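PDB 7AE5: phenolic acid decarboxylase from Sedimentibacter hydroxybenzoicus, which catalyses the reversible, non-oxidative decarboxylation of 4-hydroxybenzoate and 3,4-dihydroxybenzoate, using prenylated FMN and manganese. Local coordinates for residues Val414-Asn419 and Thr436-Asp441. Residues are numbered along the deposited sequence; the frame is centred on the assembly and turned at random.
Sequences VSIIEN and TKMIID. With RB (rubidium ion), chain Q.
Ile416 and Met438 meet because the isoleucine sets CG1 anti to its own carbonyl carbon and a chi2 of -68° then turns CD1 toward the methionine, which holds CG anti to its backbone N (chi1 -163°). The two chains run side by side, with Ile416 CD1 3.5 Å from Met438 CG. Ile416 CG2 also lies 3.5 Å from Thr436 CG2, tighter than a usual van der Waals contact. Ile417 and Ile439 occupy the other face, joined through their terminal methyls, CD1 to CD1 at 3.7 Å.

Four backbone hydrogen bonds establish an antiparallel pairing in which Ser415 faces Ile439 and Ile417 faces Lys437 as hydrogen-bonded pairs. Ser415 and Ile439 exchange two bonds, Ser415 N 2.8 Å from Ile439 O and Ile439 N 2.9 Å from Ser415 O. Lys437 N to Ile417 O is short at 2.7 Å but bent (143° at the hydrogen).

Beyond the pairing, Asp441 O coordinates a rubidium ion at 2.5 Å, whose other ligands include Arg407 O, Asp413 OD1, Thr443 O and a water that donates to Asp441 OD2.

Ser415 and Ile417 pack on Ile417 and Ser415, respectively, of a neighbouring subunit. Within the C-terminal UbiD domain, strand 434-441 lies between its parallel neighbour 384-388 and strand 414-421, an outermost strand of this chain's mixed sheet. Helix 364-372 packs on Ile439, and its Lys366 NZ is hydrogen-bonded to Ser415 OG.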
loop_
_atom_site.group_PDB
_atom_site.type_symbol
_atom_site.label_atom_id
_atom_site.label_comp_id
_atom_site.label_asym_id
_atom_site.label_seq_id
_atom_site.Cartn_x
_atom_site.Cartn_y
_atom_site.Cartn_z
ATOM N N VAL C 414 4.090 -11.300 -0.096
ATOM C CA VAL C 414 3.098 -11.091 0.960
ATOM C C VAL C 414 1.956 -10.250 0.404
ATOM O O VAL C 414 2.173 -9.117 -0.042
ATOM C CB VAL C 414 3.711 -10.415 2.197
ATOM C CG1 VAL C 414 2.632 -10.135 3.231
ATOM C CG2 VAL C 414 4.808 -11.284 2.792
ATOM N N SER C 415 0.738 -10.787 0.467
ATOM C CA SER C 415 -0.439 -10.136 -0.093
ATOM C C SER C 415 -1.462 -9.866 1.001
ATOM O O SER C 415 -1.840 -10.779 1.742
ATOM C CB SER C 415 -1.059 -10.994 -1.194
ATOM O OG SER C 415 -0.288 -10.905 -2.376
ATOM N N ILE C 416 -1.920 -8.621 1.079
ATOM C CA ILE C 416 -2.900 -8.175 2.064
ATOM C C ILE C 416 -4.181 -7.824 1.318
ATOM O O ILE C 416 -4.190 -6.904 0.491
ATOM C CB ILE C 416 -2.378 -6.970 2.863
ATOM C CG1 ILE C 416 -1.096 -7.335 3.616
ATOM C CG2 ILE C 416 -3.426 -6.471 3.825
ATOM C CD1 ILE C 416 -1.310 -8.333 4.722
ATOM N N ILE C 417 -5.263 -8.548 1.606
ATOM C CA ILE C 417 -6.520 -8.419 0.869
ATOM C C ILE C 417 -7.629 -8.052 1.849
ATOM O O ILE C 417 -7.950 -8.836 2.750
ATOM C CB ILE C 417 -6.865 -9.710 0.111
ATOM C CG1 ILE C 417 -5.659 -10.189 -0.695
ATOM C CG2 ILE C 417 -8.059 -9.486 -0.806
ATOM C CD1 ILE C 417 -5.583 -11.691 -0.842
ATOM N N GLU C 418 -8.231 -6.882 1.653
ATOM C CA GLU C 418 -9.216 -6.341 2.579
ATOM C C GLU C 418 -10.636 -6.773 2.218
ATOM O O GLU C 418 -10.929 -7.170 1.087
ATOM C CB GLU C 418 -9.145 -4.814 2.603
ATOM C CG GLU C 418 -7.819 -4.255 3.073
ATOM C CD GLU C 418 -7.917 -2.794 3.459
ATOM O OE1 GLU C 418 -9.032 -2.233 3.386
ATOM O OE2 GLU C 418 -6.879 -2.209 3.837
ATOM N N ASN C 419 -11.520 -6.685 3.216
ATOM C CA ASN C 419 -12.963 -6.858 3.034
ATOM C C ASN C 419 -13.315 -8.245 2.497
ATOM O O ASN C 419 -14.193 -8.400 1.646
ATOM C CB ASN C 419 -13.537 -5.763 2.134
ATOM C CG ASN C 419 -14.923 -5.337 2.558
ATOM O OD1 ASN C 419 -15.208 -5.223 3.751
ATOM N ND2 ASN C 419 -15.796 -5.095 1.585
ATOM N N THR C 436 -9.296 -9.259 6.828
ATOM C CA THR C 436 -8.284 -8.842 5.871
ATOM C C THR C 436 -7.300 -10.000 5.786
ATOM O O THR C 436 -6.619 -10.312 6.767
ATOM C CB THR C 436 -7.603 -7.547 6.296
ATOM O OG1 THR C 436 -8.485 -6.447 6.058
ATOM C CG2 THR C 436 -6.349 -7.346 5.492
ATOM N N LYS C 437 -7.259 -10.661 4.634
ATOM C CA LYS C 437 -6.485 -11.885 4.495
ATOM C C LYS C 437 -5.011 -11.577 4.266
ATOM O O LYS C 437 -4.649 -10.534 3.711
ATOM C CB LYS C 437 -7.017 -12.730 3.337
ATOM C CG LYS C 437 -8.504 -13.034 3.403
ATOM C CD LYS C 437 -8.839 -13.999 4.524
ATOM C CE LYS C 437 -10.256 -14.535 4.379
ATOM N NZ LYS C 437 -10.629 -15.442 5.498
ATOM N N MET C 438 -4.158 -12.504 4.696
ATOM C CA MET C 438 -2.720 -12.412 4.478
ATOM C C MET C 438 -2.233 -13.701 3.838
ATOM O O MET C 438 -2.320 -14.773 4.445
ATOM C CB MET C 438 -1.966 -12.142 5.785
ATOM C CG MET C 438 -0.547 -11.645 5.558
ATOM S SD MET C 438 0.461 -11.459 7.044
ATOM C CE MET C 438 -0.620 -12.124 8.301
ATOM N N ILE C 439 -1.731 -13.593 2.612
ATOM C CA ILE C 439 -1.140 -14.710 1.886
ATOM C C ILE C 439 0.367 -14.510 1.861
ATOM O O ILE C 439 0.849 -13.431 1.494
ATOM C CB ILE C 439 -1.701 -14.817 0.457
ATOM C CG1 ILE C 439 -3.220 -14.979 0.482
ATOM C CG2 ILE C 439 -1.049 -15.968 -0.289
ATOM C CD1 ILE C 439 -3.845 -14.923 -0.896
ATOM N N ILE C 440 1.110 -15.543 2.247
ATOM C CA ILE C 440 2.568 -15.496 2.286
ATOM C C ILE C 440 3.096 -16.596 1.379
ATOM O O ILE C 440 2.853 -17.784 1.628
ATOM C CB ILE C 440 3.109 -15.654 3.715
ATOM C CG1 ILE C 440 2.545 -14.561 4.623
ATOM C CG2 ILE C 440 4.627 -15.604 3.722
ATOM C CD1 ILE C 440 2.953 -14.706 6.067
ATOM N N ASP C 441 3.820 -16.205 0.330
ATOM C CA ASP C 441 4.364 -17.153 -0.640
ATOM C C ASP C 441 5.818 -17.455 -0.276
ATOM O O ASP C 441 6.769 -16.891 -0.829
ATOM C CB ASP C 441 4.225 -16.604 -2.060
ATOM C CG ASP C 441 4.922 -17.470 -3.094
ATOM O OD1 ASP C 441 5.120 -18.674 -2.825
ATOM O OD2 ASP C 441 5.262 -16.953 -4.180
HETATM RB RB RB Q . 8.552 -16.779 -2.510
HETATM O O HOH W 1 7.735 -16.992 -4.812
#